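PDB 4MUQ: D,D-dipeptidase/D,D-carboxypeptidase, which is a zinc-dependent D,D-peptidase of vancomycin resistance, which probably cleaves D-Ala-D-Ala dipeptides and removes the terminal D-alanine of cell-wall precursors. Local coordinates for residues C15-L20 with V234-G239; Y216-K221 with F245-W250; A82-S87 with K98-P103; S67-S72 with G117-D122. All coordinates share one frame; numbering follows the deposited sequence.

Interaction 1. Residues C15-L20 with V234-G239; sequences CGNLLL and VYQISG. With PE3 (3,6,9,12,15,18,21,24,27,30,33,36,39-tridecaoxahentetracontane-1,41-diol), chain I.
Ser-238 OG joins the outermost strand 234-239 of an antiparallel sheet to a type I beta turn, Gly-16 to Leu-19, in the long loop after strand 3-9. The hydroxyl accepts the Leu-18 N-H, N to OG 2.9 Å, and donates its own proton to Gly-239 O, 2.7 Å from OG. With OG anti to the backbone N (chi1 177°) it stands beside its own carbonyl carbon. The strand adds a backbone bond, Gly-239 N to Cys-15 O at 2.8 Å. Asn-17 N lies near the hydroxyl at a poor angle and donates instead to a water that bonds weakly to Ile-237 O. Gly-16, with a phi of 128° that suits glycine, brings its C within 3.2 Å of Ser-238 OG. Arg-170 NH2 holds both Asn-17 O and Leu-19 O, tying the turn to strand 168-171 of the zinc-bearing sheet. Outside this polar centre Leu-18 CB lies 3.6 Å from Ser-238 OG and Leu-19 CD2 3.7 Å from Gly-239 O. Gln-236, whose OE1 is taken by Trp-250 NE1, crosses Asn-17 at about a right angle; ND2 of Asn-17 lies 4.0 Å from NE2 of Gln-236, the amide planes 81° apart.

Interaction 2. Residues Y216-K221 with F245-W250; sequences YYVPAK and FVVTIW. With PE3 (3,6,9,12,15,18,21,24,27,30,33,36,39-tridecaoxahentetracontane-1,41-diol), chain I.
Tyr-216 lays its ring over Val-247, and the two side chains run side by side in the same direction. From CB, chi1 of 62° puts CG between the backbone N and the carbonyl carbon, the crowded position. CD2 lies 4.1 Å from Val-247 O. CE2 then meets two neighbours: Val-247 CG1, and Ile-249 CG1, which sits at the ring edge near its plane. CE1, on the other flank, reaches Val-247 CG2. CZ lies against Val-247 CG1, and so does OH at the tip, 3.7 Å from Val-247 CG1. Beneath the ring, Val-247 CB stands 17° off the normal through the ring centre, a CH-pi contact over one face. Lys-202 adds a cation-pi interaction to the same ring. All this rests on two inner strands of an antiparallel sheet, in which Tyr-216 with Val-247 and Val-218 with Phe-245 are hydrogen-bonded pairs flanking the non-hydrogen-bonded pair Tyr-217 with Val-246. Four backbone bonds close the register, among them Val-247 N to Tyr-216 O at 2.8 Å. Thr-225 and Ile-229 of strand 224-230 pack against the side with Val-218, Phe-245 and Val-247. Tyr-217 and Val-246 face the other way; the Tyr-217 hydroxyl bonds to Asp-243 OD1, and Tyr-217 CD1 approaches Phe-245 O to 3.3 Å. Farther along, Ala-220 CB meets Phe-245 CE2 at 4.0 Å, obliquely to the phenyl ring.

Interaction 3. Residues A82-S87 with K98-P103; sequences AIYDGS and KYVALP. With LY0 ((2R)-3-[(R)-[(1R)-1-aminoethyl](hydroxy)phosphoryl]-2-methylpropanoic acid), chain C; 2D8 ((2R)-3-[(R)-[(1S)-1-aminoethyl](hydroxy)phosphoryl]-2-methylpropanoic acid), chain D; EDO (1,2-ethanediol), chain E.
One wall of the inhibitor pocket is built where the chain leaves helix 93-99 at Val-100 and packs on helix 77-91 through Ile-83, Tyr-84 and Ser-87. Val-100 spreads its two methyls over the helix. CG1, anti to the backbone N (chi1 -173°), reaches Tyr-84 CD1 at 3.8 Å and also touches Ile-83 CG2; CG2 meets Ser-87 OG at 3.9 Å. That hydroxyl has polar partners elsewhere, Thr-96 OG1 and Asn-91 ND2. The Tyr-84 ring follows the outgoing chain: Val-100 O stands at its edge, near the ring plane, 3.6 Å from CE1, and Ala-101 O lies 3.5 Å from CD1. Leu-102 runs side by side with the tyrosine and brings CD2 to 3.7 Å from OH, while Pro-103 CD approaches CG obliquely. No hydrogen bond crosses between the two segments. Ala-101 O accepts from Gln-80 NE2, and Ala-101 N donates to carboxylate oxygen O62 of the phosphinate, modelled as two epimers, at 2.9 Å and 162°. Apolar packing, with the Gln-80 bond from the same helix, probably helps to place the strip from Val-100 to Pro-103 so that the Ala-101 N-H meets the ligand carboxylate, consistent with recognition of a D-alanine C-terminus.

Interaction 4. Residues S67-S72 with G117-D122; sequences SIVPVS and GLNKKD
Asn-119 N donates to Ser-67 O at 2.8 Å, a bond that comes in from above the carbonyl plane, 41° out of it. The same oxygen has Asn-119 CB at 3.4 Å; where the chain leaves strand 113-118 it lies close against the start of strand 68-72. Two residues along, Gly-117 and Val-69 form an antiparallel hydrogen-bonded pair: Val-69 N reaches Gly-117 O at 2.9 Å and 172°, and Gly-117 N answers to Val-69 O. Gly-117 O also receives a CA-H...O contact from Ile-68 CA. Ile-68 and Leu-118 pair without hydrogen bonds, and their side chains diverge; Ile-68 goes to helices 49-62 and 134-142, packing on Phe-59 and Phe-139. Val-69 straddles the seam. Its CG1 meets the amide of Asn-119 across a right angle between the side chains, CG1 to ND2 3.3 Å, and its CG2, which lies between the backbone N and the carbonyl carbon, is 3.6 Å from Gly-117 O. Asn-119 CB points toward strand 68-72, and CG, anti to the backbone N (chi1 -170°), lies 3.7 Å from Val-69 CG1; ND2 donates to Asn-66 O. Farther on, Val-71 CG2 packs on Gly-117 N at 3.9 Å. There Val-71 and Ser-72 both bond to Asp-115, a classic beta bulge. This pairing of edge strand 68-72 with strand 113-118 belongs to the antiparallel sheet of the hedgehog/DD-peptidase fold that supplies two zinc ligands, Asp-115 and His-168; His-108 completes the protein ligands from outside its strands.

How the interactions relate
The four contacts show how chemistry follows place in a fold. Interactions 1 and 2 share one sheet: strands 234-239 and 244-250 are neighbours in it, joined by Ser-238 O to Val-246 N and Gln-236 O to Thr-248 N. Interaction 2 lies buried among inner strands and combines backbone bonds with aromatic and aliphatic packing, whereas interaction 1, partly buried at the sheet margin, depends on a hydroxyl and a turn. Interactions 3 and 4, on the opposite side of the chain's centre, lie nearer the zinc. Their nearest atoms are about 6 Å apart, yet they differ: apolar helix packing in 82-87 with 98-103, backbone pairing in 67-72 with 117-122, which runs out to an exposed loop.

Interaction 1. Residues C15-L20 with V234-G239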
# COMPACT_ATOMS: atom_id res chain seq x y z
N CYS A 15 2.27 -12.52 -0.83
CA CYS A 15 3.40 -11.59 -0.88
C CYS A 15 3.22 -10.54 -1.98
O CYS A 15 2.61 -10.83 -3.01
CB CYS A 15 4.70 -12.35 -1.15
SG CYS A 15 5.10 -13.65 0.04
N GLY A 16 3.75 -9.34 -1.79
CA GLY A 16 3.80 -8.35 -2.86
C GLY A 16 3.24 -6.97 -2.54
O GLY A 16 2.61 -6.76 -1.49
N ASN A 17 3.45 -6.03 -3.46
CA ASN A 17 3.02 -4.64 -3.27
C ASN A 17 1.52 -4.44 -3.24
O ASN A 17 1.03 -3.42 -2.75
CB ASN A 17 3.55 -3.72 -4.37
CG ASN A 17 5.04 -3.49 -4.30
OD1 ASN A 17 5.68 -3.72 -3.28
ND2 ASN A 17 5.61 -3.00 -5.40
N LEU A 18 0.77 -5.39 -3.81
CA LEU A 18 -0.67 -5.22 -3.98
C LEU A 18 -1.53 -6.06 -3.04
O LEU A 18 -2.72 -6.25 -3.29
CB LEU A 18 -1.07 -5.45 -5.44
CG LEU A 18 -0.65 -4.33 -6.39
CD1 LEU A 18 -0.68 -4.79 -7.83
CD2 LEU A 18 -1.61 -3.15 -6.20
N LEU A 19 -0.95 -6.54 -1.94
CA LEU A 19 -1.74 -7.29 -0.98
C LEU A 19 -2.92 -6.47 -0.47
O LEU A 19 -2.74 -5.34 0.01
CB LEU A 19 -0.90 -7.68 0.24
CG LEU A 19 0.30 -8.57 -0.05
CD1 LEU A 19 1.08 -8.79 1.23
CD2 LEU A 19 -0.13 -9.91 -0.67
N LEU A 20 -4.11 -7.06 -0.52
CA LEU A 20 -5.24 -6.46 0.17
C LEU A 20 -5.32 -7.04 1.58
O LEU A 20 -5.64 -8.22 1.76
CB LEU A 20 -6.54 -6.74 -0.59
CG LEU A 20 -7.80 -6.20 0.08
CD1 LEU A 20 -7.72 -4.68 0.27
CD2 LEU A 20 -9.02 -6.55 -0.73
N VAL A 234 10.70 -4.97 -18.43
CA VAL A 234 10.77 -4.86 -16.99
C VAL A 234 9.38 -5.21 -16.49
O VAL A 234 8.39 -4.72 -17.04
CB VAL A 234 11.14 -3.43 -16.57
CG1 VAL A 234 10.93 -3.23 -15.09
CG2 VAL A 234 12.57 -3.12 -16.96
N TYR A 235 9.29 -6.07 -15.48
CA TYR A 235 7.99 -6.51 -14.99
C TYR A 235 7.96 -6.66 -13.48
O TYR A 235 9.00 -6.80 -12.84
CB TYR A 235 7.60 -7.85 -15.63
CG TYR A 235 8.38 -9.03 -15.11
CD1 TYR A 235 7.87 -9.84 -14.10
CD2 TYR A 235 9.64 -9.33 -15.62
CE1 TYR A 235 8.57 -10.92 -13.63
CE2 TYR A 235 10.35 -10.41 -15.15
CZ TYR A 235 9.81 -11.20 -14.15
OH TYR A 235 10.53 -12.27 -13.68
N GLN A 236 6.74 -6.65 -12.94
CA GLN A 236 6.51 -6.91 -11.53
C GLN A 236 5.36 -7.89 -11.40
O GLN A 236 4.45 -7.91 -12.24
CB GLN A 236 6.10 -5.63 -10.80
CG GLN A 236 7.15 -4.56 -10.72
CD GLN A 236 6.54 -3.20 -10.45
OE1 GLN A 236 5.87 -2.63 -11.31
NE2 GLN A 236 6.76 -2.68 -9.25
N ILE A 237 5.41 -8.71 -10.36
CA ILE A 237 4.30 -9.58 -10.01
C ILE A 237 4.01 -9.44 -8.52
O ILE A 237 4.93 -9.41 -7.70
CB ILE A 237 4.62 -11.06 -10.32
CG1 ILE A 237 4.97 -11.23 -11.80
CG2 ILE A 237 3.43 -11.95 -9.94
CD1 ILE A 237 5.40 -12.63 -12.18
N SER A 238 2.74 -9.34 -8.17
CA SER A 238 2.34 -9.32 -6.77
C SER A 238 1.18 -10.27 -6.56
O SER A 238 0.33 -10.43 -7.44
CB SER A 238 1.90 -7.92 -6.35
OG SER A 238 1.45 -7.93 -4.99
N GLY A 239 1.11 -10.89 -5.39
CA GLY A 239 -0.14 -11.50 -4.96
C GLY A 239 -1.15 -10.42 -4.59
O GLY A 239 -0.77 -9.26 -4.29
O43 PE3 I . 11.15 0.45 -13.87
C42 PE3 I . 10.06 0.53 -12.95
C41 PE3 I . 10.28 -0.42 -11.76
O40 PE3 I . 10.40 -1.79 -12.20
C39 PE3 I . 10.60 -2.65 -11.05
C38 PE3 I . 10.73 -4.13 -11.42
O37 PE3 I . 11.86 -4.36 -12.29
O HOH W 1 5.02 -6.57 -5.94

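Interaction 2. Residues Y216-K221 with F245-W250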
# COMPACT_ATOMS: atom_id res chain seq x y z
N TYR A 216 -2.46 -7.08 -15.73
CA TYR A 216 -3.48 -8.12 -15.80
C TYR A 216 -3.48 -9.03 -14.58
O TYR A 216 -2.49 -9.11 -13.84
CB TYR A 216 -3.38 -8.93 -17.11
CG TYR A 216 -2.09 -9.69 -17.33
CD1 TYR A 216 -2.01 -11.05 -17.05
CD2 TYR A 216 -0.97 -9.05 -17.84
CE1 TYR A 216 -0.84 -11.75 -17.27
CE2 TYR A 216 0.21 -9.75 -18.05
CZ TYR A 216 0.27 -11.10 -17.77
OH TYR A 216 1.44 -11.79 -17.98
N TYR A 217 -4.61 -9.69 -14.38
CA TYR A 217 -4.81 -10.60 -13.26
C TYR A 217 -4.65 -12.04 -13.72
O TYR A 217 -5.06 -12.39 -14.83
CB TYR A 217 -6.20 -10.39 -12.68
CG TYR A 217 -6.62 -11.41 -11.66
CD1 TYR A 217 -6.15 -11.35 -10.35
CD2 TYR A 217 -7.49 -12.44 -11.99
CE1 TYR A 217 -6.53 -12.29 -9.42
CE2 TYR A 217 -7.88 -13.38 -11.07
CZ TYR A 217 -7.39 -13.29 -9.77
OH TYR A 217 -7.79 -14.23 -8.85
N VAL A 218 -4.05 -12.86 -12.87
CA VAL A 218 -3.90 -14.29 -13.10
C VAL A 218 -4.40 -15.03 -11.87
O VAL A 218 -3.83 -14.87 -10.79
CB VAL A 218 -2.43 -14.68 -13.35
CG1 VAL A 218 -2.29 -16.18 -13.56
CG2 VAL A 218 -1.86 -13.92 -14.54
N PRO A 219 -5.47 -15.82 -12.00
CA PRO A 219 -5.95 -16.56 -10.82
C PRO A 219 -4.95 -17.64 -10.38
O PRO A 219 -4.34 -18.30 -11.22
CB PRO A 219 -7.23 -17.23 -11.34
CG PRO A 219 -7.01 -17.37 -12.82
CD PRO A 219 -6.25 -16.13 -13.21
N ALA A 220 -4.80 -17.83 -9.08
CA ALA A 220 -3.90 -18.85 -8.57
C ALA A 220 -4.50 -20.24 -8.72
O ALA A 220 -5.67 -20.46 -8.41
CB ALA A 220 -3.55 -18.59 -7.12
N LYS A 221 -3.69 -21.18 -9.20
CA LYS A 221 -4.09 -22.58 -9.19
C LYS A 221 -3.79 -23.16 -7.81
O LYS A 221 -3.07 -22.56 -7.02
CB LYS A 221 -3.37 -23.35 -10.29
CG LYS A 221 -3.85 -22.97 -11.69
CD LYS A 221 -3.22 -23.85 -12.76
CE LYS A 221 -3.98 -23.73 -14.07
NZ LYS A 221 -4.38 -22.32 -14.36
N PHE A 245 -2.77 -13.30 -8.70
CA PHE A 245 -1.62 -12.45 -8.93
C PHE A 245 -1.98 -11.30 -9.85
O PHE A 245 -2.84 -11.43 -10.74
CB PHE A 245 -0.49 -13.28 -9.55
CG PHE A 245 -0.05 -14.45 -8.71
CD1 PHE A 245 0.82 -14.27 -7.64
CD2 PHE A 245 -0.52 -15.73 -8.97
CE1 PHE A 245 1.23 -15.34 -6.87
CE2 PHE A 245 -0.13 -16.81 -8.20
CZ PHE A 245 0.75 -16.62 -7.14
N VAL A 246 -1.31 -10.17 -9.65
CA VAL A 246 -1.38 -9.04 -10.56
C VAL A 246 -0.01 -8.86 -11.20
O VAL A 246 1.01 -8.75 -10.50
CB VAL A 246 -1.80 -7.77 -9.83
CG1 VAL A 246 -1.80 -6.58 -10.79
CG2 VAL A 246 -3.18 -7.96 -9.24
N VAL A 247 0.01 -8.83 -12.52
CA VAL A 247 1.24 -8.72 -13.29
C VAL A 247 1.30 -7.35 -13.96
O VAL A 247 0.33 -6.92 -14.60
CB VAL A 247 1.30 -9.82 -14.39
CG1 VAL A 247 2.60 -9.72 -15.18
CG2 VAL A 247 1.16 -11.20 -13.74
N THR A 248 2.44 -6.67 -13.81
CA THR A 248 2.66 -5.35 -14.38
C THR A 248 3.83 -5.43 -15.35
O THR A 248 4.93 -5.80 -14.97
CB THR A 248 2.95 -4.30 -13.28
OG1 THR A 248 1.87 -4.28 -12.34
CG2 THR A 248 3.09 -2.91 -13.88
N ILE A 249 3.57 -5.10 -16.62
CA ILE A 249 4.58 -5.20 -17.66
C ILE A 249 4.88 -3.82 -18.23
O ILE A 249 3.97 -3.12 -18.66
CB ILE A 249 4.09 -6.09 -18.83
CG1 ILE A 249 3.63 -7.46 -18.33
CG2 ILE A 249 5.16 -6.20 -19.90
CD1 ILE A 249 4.72 -8.25 -17.68
N TRP A 250 6.15 -3.44 -18.22
CA TRP A 250 6.56 -2.15 -18.75
C TRP A 250 7.07 -2.38 -20.18
O TRP A 250 8.04 -3.12 -20.40
CB TRP A 250 7.61 -1.51 -17.84
CG TRP A 250 7.13 -1.36 -16.40
CD1 TRP A 250 6.77 -2.37 -15.54
CD2 TRP A 250 6.96 -0.14 -15.67
NE1 TRP A 250 6.39 -1.84 -14.32
CE2 TRP A 250 6.49 -0.48 -14.38
CE3 TRP A 250 7.15 1.22 -15.98
CZ2 TRP A 250 6.22 0.48 -13.40
CZ3 TRP A 250 6.88 2.17 -15.01
CH2 TRP A 250 6.42 1.80 -13.74
O43 PE3 I . 11.15 0.45 -13.87
C42 PE3 I . 10.06 0.53 -12.95
C41 PE3 I . 10.28 -0.42 -11.76
O40 PE3 I . 10.40 -1.79 -12.20
C39 PE3 I . 10.60 -2.65 -11.05
C38 PE3 I . 10.73 -4.13 -11.42
O37 PE3 I . 11.86 -4.36 -12.29

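Interaction 3. Residues A82-S87 with K98-P103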
# COMPACT_ATOMS: atom_id res chain seq x y z
N ALA A 82 -0.47 -4.41 21.10
CA ALA A 82 -0.41 -3.42 22.18
C ALA A 82 -1.24 -2.18 21.85
O ALA A 82 -1.93 -1.64 22.72
CB ALA A 82 1.04 -3.04 22.48
N ILE A 83 -1.18 -1.74 20.60
CA ILE A 83 -1.95 -0.55 20.23
C ILE A 83 -3.43 -0.85 20.34
O ILE A 83 -4.19 -0.05 20.91
CB ILE A 83 -1.60 -0.05 18.81
CG1 ILE A 83 -0.19 0.52 18.79
CG2 ILE A 83 -2.62 0.99 18.32
CD1 ILE A 83 0.36 0.67 17.37
N TYR A 84 -3.85 -2.00 19.82
CA TYR A 84 -5.26 -2.37 19.84
C TYR A 84 -5.76 -2.48 21.28
O TYR A 84 -6.78 -1.88 21.65
CB TYR A 84 -5.48 -3.67 19.05
CG TYR A 84 -6.93 -3.98 18.78
CD1 TYR A 84 -7.51 -3.63 17.58
CD2 TYR A 84 -7.72 -4.62 19.73
CE1 TYR A 84 -8.85 -3.90 17.32
CE2 TYR A 84 -9.06 -4.88 19.49
CZ TYR A 84 -9.61 -4.53 18.27
OH TYR A 84 -10.94 -4.80 18.04
N ASP A 85 -5.05 -3.25 22.10
CA ASP A 85 -5.48 -3.45 23.48
C ASP A 85 -5.42 -2.17 24.30
O ASP A 85 -6.27 -1.92 25.14
CB ASP A 85 -4.68 -4.57 24.15
CG ASP A 85 -5.03 -5.93 23.60
OD1 ASP A 85 -6.17 -6.12 23.13
OD2 ASP A 85 -4.15 -6.81 23.62
N GLY A 86 -4.41 -1.34 24.03
CA GLY A 86 -4.31 -0.06 24.71
C GLY A 86 -5.47 0.86 24.35
O GLY A 86 -5.98 1.57 25.21
N SER A 87 -5.89 0.80 23.09
CA SER A 87 -7.00 1.62 22.65
C SER A 87 -8.32 1.12 23.23
O SER A 87 -9.21 1.92 23.53
CB SER A 87 -7.03 1.65 21.13
OG SER A 87 -8.05 2.52 20.65
N LYS A 98 -13.04 1.04 14.85
CA LYS A 98 -13.07 1.96 13.72
C LYS A 98 -11.72 2.54 13.33
O LYS A 98 -11.51 2.93 12.17
CB LYS A 98 -14.06 3.10 13.99
CG LYS A 98 -15.52 2.65 14.07
CD LYS A 98 -16.46 3.82 14.37
CE LYS A 98 -17.92 3.41 14.23
NZ LYS A 98 -18.28 3.24 12.80
N TYR A 99 -10.80 2.61 14.27
CA TYR A 99 -9.52 3.30 14.06
C TYR A 99 -8.26 2.46 14.27
O TYR A 99 -7.15 2.99 14.16
CB TYR A 99 -9.45 4.56 14.93
CG TYR A 99 -10.36 5.66 14.48
CD1 TYR A 99 -9.98 6.53 13.45
CD2 TYR A 99 -11.62 5.85 15.04
CE1 TYR A 99 -10.82 7.55 13.03
CE2 TYR A 99 -12.47 6.87 14.61
CZ TYR A 99 -12.07 7.71 13.61
OH TYR A 99 -12.91 8.71 13.19
N VAL A 100 -8.41 1.20 14.64
CA VAL A 100 -7.24 0.35 14.81
C VAL A 100 -7.52 -1.00 14.15
O VAL A 100 -8.48 -1.68 14.51
CB VAL A 100 -6.88 0.12 16.30
CG1 VAL A 100 -5.56 -0.61 16.37
CG2 VAL A 100 -6.79 1.45 17.07
N ALA A 101 -6.68 -1.40 13.20
CA ALA A 101 -6.85 -2.71 12.60
C ALA A 101 -6.60 -3.84 13.62
O ALA A 101 -5.78 -3.70 14.52
CB ALA A 101 -5.93 -2.88 11.41
N LEU A 102 -7.33 -4.93 13.47
CA LEU A 102 -7.03 -6.13 14.25
C LEU A 102 -5.58 -6.56 14.02
O LEU A 102 -5.04 -6.42 12.92
CB LEU A 102 -7.95 -7.26 13.84
CG LEU A 102 -9.44 -7.16 14.20
CD1 LEU A 102 -10.24 -8.22 13.44
CD2 LEU A 102 -9.61 -7.33 15.70
N PRO A 103 -4.93 -7.11 15.06
CA PRO A 103 -3.62 -7.71 14.85
C PRO A 103 -3.68 -8.73 13.72
O PRO A 103 -4.63 -9.54 13.64
CB PRO A 103 -3.34 -8.38 16.19
CG PRO A 103 -4.06 -7.52 17.17
CD PRO A 103 -5.33 -7.13 16.48
P LY0 C . -3.67 3.49 11.94
C1 LY0 C . -3.63 3.12 14.54
N1 LY0 C . -4.94 4.91 13.80
C2 LY0 C . -3.70 4.29 13.57
C4 LY0 C . -5.08 2.36 11.76
C5 LY0 C . -4.88 1.27 10.75
C6 LY0 C . -4.06 0.15 11.36
C7 LY0 C . -6.24 0.80 10.28
O31 LY0 C . -2.38 2.65 11.83
O32 LY0 C . -3.58 4.58 10.83
O61 LY0 C . -3.33 -0.47 10.61
O62 LY0 C . -4.19 -0.11 12.54
C4 2D8 D . -5.09 2.36 11.75
C5 2D8 D . -4.88 1.27 10.75
C6 2D8 D . -4.06 0.15 11.36
C7 2D8 D . -6.24 0.80 10.28
N1 2D8 D . -2.84 5.29 13.68
P 2D8 D . -3.68 3.49 11.94
C1 2D8 D . -3.64 3.16 14.55
C2 2D8 D . -3.82 4.29 13.56
O31 2D8 D . -2.38 2.65 11.84
O32 2D8 D . -3.58 4.58 10.83
O61 2D8 D . -3.32 -0.47 10.61
O62 2D8 D . -4.19 -0.11 12.54
C1 EDO E . -16.72 1.41 9.36
O1 EDO E . -17.05 0.75 10.59
C2 EDO E . -15.71 2.51 9.66
O2 EDO E . -16.30 3.64 10.32

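Interaction 4. Residues S67-S72 with G117-D122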
# COMPACT_ATOMS: atom_id res chain seq x y z
N SER A 67 8.63 19.75 7.68
CA SER A 67 7.25 20.06 8.01
C SER A 67 6.37 18.81 8.14
O SER A 67 5.33 18.86 8.81
CB SER A 67 6.66 21.05 7.00
OG SER A 67 6.78 20.57 5.68
N ILE A 68 6.78 17.71 7.52
CA ILE A 68 6.06 16.45 7.64
C ILE A 68 6.94 15.44 8.34
O ILE A 68 8.10 15.26 7.98
CB ILE A 68 5.65 15.87 6.27
CG1 ILE A 68 4.66 16.80 5.58
CG2 ILE A 68 5.05 14.47 6.44
CD1 ILE A 68 4.37 16.44 4.13
N VAL A 69 6.39 14.79 9.36
CA VAL A 69 7.13 13.75 10.05
C VAL A 69 6.45 12.39 9.94
O VAL A 69 5.21 12.29 9.94
CB VAL A 69 7.36 14.11 11.53
CG1 VAL A 69 8.18 15.38 11.65
CG2 VAL A 69 6.04 14.26 12.24
N PRO A 70 7.26 11.33 9.83
CA PRO A 70 6.70 9.99 9.88
C PRO A 70 6.37 9.68 11.33
O PRO A 70 7.18 9.95 12.22
CB PRO A 70 7.84 9.12 9.36
CG PRO A 70 9.08 9.86 9.71
CD PRO A 70 8.72 11.33 9.62
N VAL A 71 5.17 9.19 11.55
CA VAL A 71 4.66 8.91 12.89
C VAL A 71 4.70 7.42 13.18
O VAL A 71 5.03 7.00 14.29
CB VAL A 71 3.21 9.46 13.06
CG1 VAL A 71 2.61 9.01 14.40
CG2 VAL A 71 3.18 10.97 12.95
N SER A 72 4.36 6.61 12.18
CA SER A 72 4.36 5.16 12.35
C SER A 72 4.54 4.51 11.00
O SER A 72 3.82 4.84 10.06
CB SER A 72 3.04 4.70 12.97
OG SER A 72 3.10 3.32 13.28
N GLY A 117 2.33 13.05 9.80
CA GLY A 117 1.73 14.15 10.54
C GLY A 117 2.46 15.45 10.33
O GLY A 117 3.63 15.48 9.93
N LEU A 118 1.74 16.54 10.59
CA LEU A 118 2.32 17.87 10.66
C LEU A 118 3.39 17.90 11.74
O LEU A 118 3.20 17.35 12.83
CB LEU A 118 1.24 18.90 11.00
CG LEU A 118 0.66 19.68 9.83
CD1 LEU A 118 -0.41 20.65 10.31
CD2 LEU A 118 1.76 20.44 9.12
N ASN A 119 4.53 18.53 11.45
CA ASN A 119 5.58 18.63 12.45
C ASN A 119 5.22 19.64 13.52
O ASN A 119 5.37 20.85 13.33
CB ASN A 119 6.92 18.98 11.82
CG ASN A 119 8.10 18.86 12.79
OD1 ASN A 119 7.98 19.17 13.97
ND2 ASN A 119 9.24 18.41 12.28
N LYS A 120 4.73 19.14 14.64
CA LYS A 120 4.48 19.95 15.82
C LYS A 120 4.96 19.15 17.03
O LYS A 120 4.99 17.92 16.99
CB LYS A 120 2.99 20.28 15.93
CG LYS A 120 2.10 19.06 16.03
CD LYS A 120 0.64 19.45 15.97
CE LYS A 120 0.29 20.11 14.65
NZ LYS A 120 -1.17 20.36 14.50
N LYS A 121 5.35 19.85 18.09
CA LYS A 121 5.98 19.17 19.23
C LYS A 121 5.10 18.13 19.94
O LYS A 121 5.61 17.21 20.57
CB LYS A 121 6.54 20.19 20.22
CG LYS A 121 8.04 20.42 20.05
CD LYS A 121 8.55 21.47 21.02
CE LYS A 121 8.13 22.86 20.58
NZ LYS A 121 8.18 23.83 21.70
N ASP A 122 3.78 18.28 19.83
CA ASP A 122 2.88 17.26 20.36
C ASP A 122 2.00 16.69 19.25
O ASP A 122 1.20 17.40 18.65
CB ASP A 122 2.02 17.83 21.50
CG ASP A 122 2.85 18.25 22.71
OD1 ASP A 122 3.79 17.50 23.08
OD2 ASP A 122 2.58 19.32 23.28